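Local coordinates for holliday junction resolvase Hjc (Sulfolobus solfataricus, PDB 4TKD), which cuts four-way DNA junctions with paired nicks in opposing strands, a magnesium-dependent step that resolves Holliday junctions during genetic recombination, at residues C[40-45]-C[53-58]. Numbering follows the deposited sequence.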
loop_
_atom_site.group_PDB
_atom_site.type_symbol
_atom_site.label_atom_id
_atom_site.label_comp_id
_atom_site.label_asym_id
_atom_site.label_seq_id
_atom_site.Cartn_x
_atom_site.Cartn_y
_atom_site.Cartn_z
ATOM N N ILE C 40 11.906 16.775 -1.826
ATOM C CA ILE C 40 10.455 16.886 -1.821
ATOM C C ILE C 40 9.984 16.506 -3.208
ATOM O O ILE C 40 10.537 17.012 -4.193
ATOM C CB ILE C 40 10.045 18.349 -1.431
ATOM C CG1 ILE C 40 10.420 18.665 0.058
ATOM C CG2 ILE C 40 8.552 18.636 -1.683
ATOM C CD1 ILE C 40 10.425 20.133 0.397
ATOM N N PRO C 41 8.958 15.640 -3.344
ATOM C CA PRO C 41 8.421 15.349 -4.700
ATOM C C PRO C 41 8.021 16.623 -5.474
ATOM O O PRO C 41 7.540 17.590 -4.869
ATOM C CB PRO C 41 7.213 14.452 -4.412
ATOM C CG PRO C 41 7.493 13.868 -3.049
ATOM C CD PRO C 41 8.168 14.959 -2.297
ATOM N N ASP C 42 8.271 16.638 -6.805
ATOM C CA ASP C 42 7.991 17.758 -7.725
ATOM C C ASP C 42 6.576 18.230 -7.668
ATOM O O ASP C 42 6.342 19.436 -7.731
ATOM C CB ASP C 42 8.361 17.411 -9.184
ATOM C CG ASP C 42 9.848 17.202 -9.370
ATOM O OD1 ASP C 42 10.632 18.039 -8.873
ATOM O OD2 ASP C 42 10.229 16.206 -10.010
ATOM N N ILE C 43 5.631 17.288 -7.557
ATOM C CA ILE C 43 4.212 17.593 -7.513
ATOM C C ILE C 43 3.584 16.847 -6.364
ATOM O O ILE C 43 3.778 15.626 -6.220
ATOM C CB ILE C 43 3.508 17.229 -8.850
ATOM C CG1 ILE C 43 4.114 17.973 -10.069
ATOM C CG2 ILE C 43 1.984 17.459 -8.756
ATOM C CD1 ILE C 43 3.728 17.361 -11.456
ATOM N N ILE C 44 2.819 17.587 -5.555
ATOM C CA ILE C 44 2.055 17.031 -4.462
ATOM C C ILE C 44 0.617 17.390 -4.772
ATOM O O ILE C 44 0.291 18.567 -4.901
ATOM C CB ILE C 44 2.515 17.538 -3.070
ATOM C CG1 ILE C 44 3.932 17.062 -2.772
ATOM C CG2 ILE C 44 1.555 17.071 -1.965
ATOM C CD1 ILE C 44 4.653 17.913 -1.750
ATOM N N ALA C 45 -0.224 16.378 -4.951
ATOM C CA ALA C 45 -1.631 16.589 -5.254
ATOM C C ALA C 45 -2.473 15.958 -4.166
ATOM O O ALA C 45 -2.240 14.818 -3.775
ATOM C CB ALA C 45 -1.977 16.008 -6.613
ATOM N N LEU C 53 1.884 11.825 -5.160
ATOM C CA LEU C 53 3.209 12.430 -5.221
ATOM C C LEU C 53 3.846 12.058 -6.548
ATOM O O LEU C 53 3.901 10.884 -6.885
ATOM C CB LEU C 53 4.084 11.927 -4.032
ATOM C CG LEU C 53 3.467 12.053 -2.632
ATOM C CD1 LEU C 53 4.237 11.269 -1.627
ATOM C CD2 LEU C 53 3.363 13.499 -2.213
ATOM N N ILE C 54 4.330 13.053 -7.286
ATOM C CA ILE C 54 4.926 12.802 -8.598
ATOM C C ILE C 54 6.322 13.395 -8.705
ATOM O O ILE C 54 6.501 14.589 -8.473
ATOM C CB ILE C 54 3.963 13.327 -9.725
ATOM C CG1 ILE C 54 2.586 12.613 -9.677
ATOM C CG2 ILE C 54 4.591 13.175 -11.119
ATOM C CD1 ILE C 54 1.439 13.421 -10.207
ATOM N N GLU C 55 7.299 12.561 -9.077
ATOM C CA GLU C 55 8.674 12.974 -9.330
ATOM C C GLU C 55 8.889 12.977 -10.847
ATOM O O GLU C 55 8.705 11.941 -11.492
ATOM C CB GLU C 55 9.696 12.062 -8.611
ATOM C CG GLU C 55 11.113 12.638 -8.585
ATOM C CD GLU C 55 11.365 13.871 -7.739
ATOM O OE1 GLU C 55 10.414 14.422 -7.138
ATOM O OE2 GLU C 55 12.540 14.281 -7.661
ATOM N N MET C 56 9.203 14.153 -11.420
ATOM C CA MET C 56 9.405 14.316 -12.860
ATOM C C MET C 56 10.772 13.840 -13.235
ATOM O O MET C 56 11.756 14.226 -12.586
ATOM C CB MET C 56 9.253 15.779 -13.302
ATOM C CG MET C 56 7.859 16.375 -13.133
ATOM S SD MET C 56 6.489 15.389 -13.810
ATOM C CE MET C 56 6.905 15.357 -15.570
ATOM N N LYS C 57 10.859 13.014 -14.275
ATOM C CA LYS C 57 12.143 12.511 -14.755
ATOM C C LYS C 57 12.110 12.257 -16.258
ATOM O O LYS C 57 11.103 11.780 -16.772
ATOM C CB LYS C 57 12.568 11.239 -13.993
ATOM C CG LYS C 57 13.231 11.475 -12.636
ATOM C CD LYS C 57 14.604 12.131 -12.751
ATOM C CE LYS C 57 15.083 12.679 -11.438
ATOM N NZ LYS C 57 14.370 13.928 -11.051
ATOM N N SER C 58 13.214 12.569 -16.954
ATOM C CA SER C 58 13.334 12.377 -18.402
ATOM C C SER C 58 13.827 10.978 -18.796
ATOM O O SER C 58 14.565 10.342 -18.029
ATOM C CB SER C 58 14.233 13.450 -19.010
ATOM O OG SER C 58 15.548 13.370 -18.490
HETATM O O HOH W 1 12.282 16.390 -6.082
#
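Asp42 OD2 accepts the backbone N-H of Met56 at 2.7 Å from Met56 N. It uses the anti lone pair, the one turned away from OD1. Strands 43-47 and 50-58 form an antiparallel hairpin of the PDDEXK nuclease core, and Asp42 sits just before the first. Asp42 and Glu55 are inferred magnesium ligands together with Glu12 of helix 10-21. Asp42 and Ile43 both face Ile54, which makes a classic beta bulge. Ile43 and Ile54 form a hydrogen-bonded pair: Ile43 N donates to Ile54 O, and Ile54 N reaches Ile43 O at 2.8 Å. The bulge leaves Asp42 N to the carboxylate of Glu55, with 3.1 Å from Asp42 N to Glu55 OE1. The Glu55 chain starts with CG anti to the backbone N (chi1 -167°) and bends at chi2 (68°), which turns the carboxylate back to the 40-45 segment. The two carboxylate planes are nearly parallel, 8° apart, one lying over the other. Asp42 OD2 and Glu55 OE1, both acceptors, come within 3.4 Å. Such crowding of negative charge is consistent with a metal site. Glu55 OE2 takes a hydrogen bond from water 1, which also donates to Ile40 O. Lys57, the predicted transition-state stabiliser, donates from NZ to Met56 O and makes a long salt bridge to Glu55 OE2. An alanine in place of Glu55 would probably leave Asp42 N and water 1 without their carboxylate partner and Lys57 NZ without its long salt bridge. Apolar contacts line both faces of the hairpin. On one, Ile43 CD1 touches Met56 SD, and Ile15 of helix 10-21 covers both residues. On the other, Pro41 packs on Leu53, and Ile44 lies alongside Leu53, with Ile44 CG1 3.7 Å from Leu53 CD2.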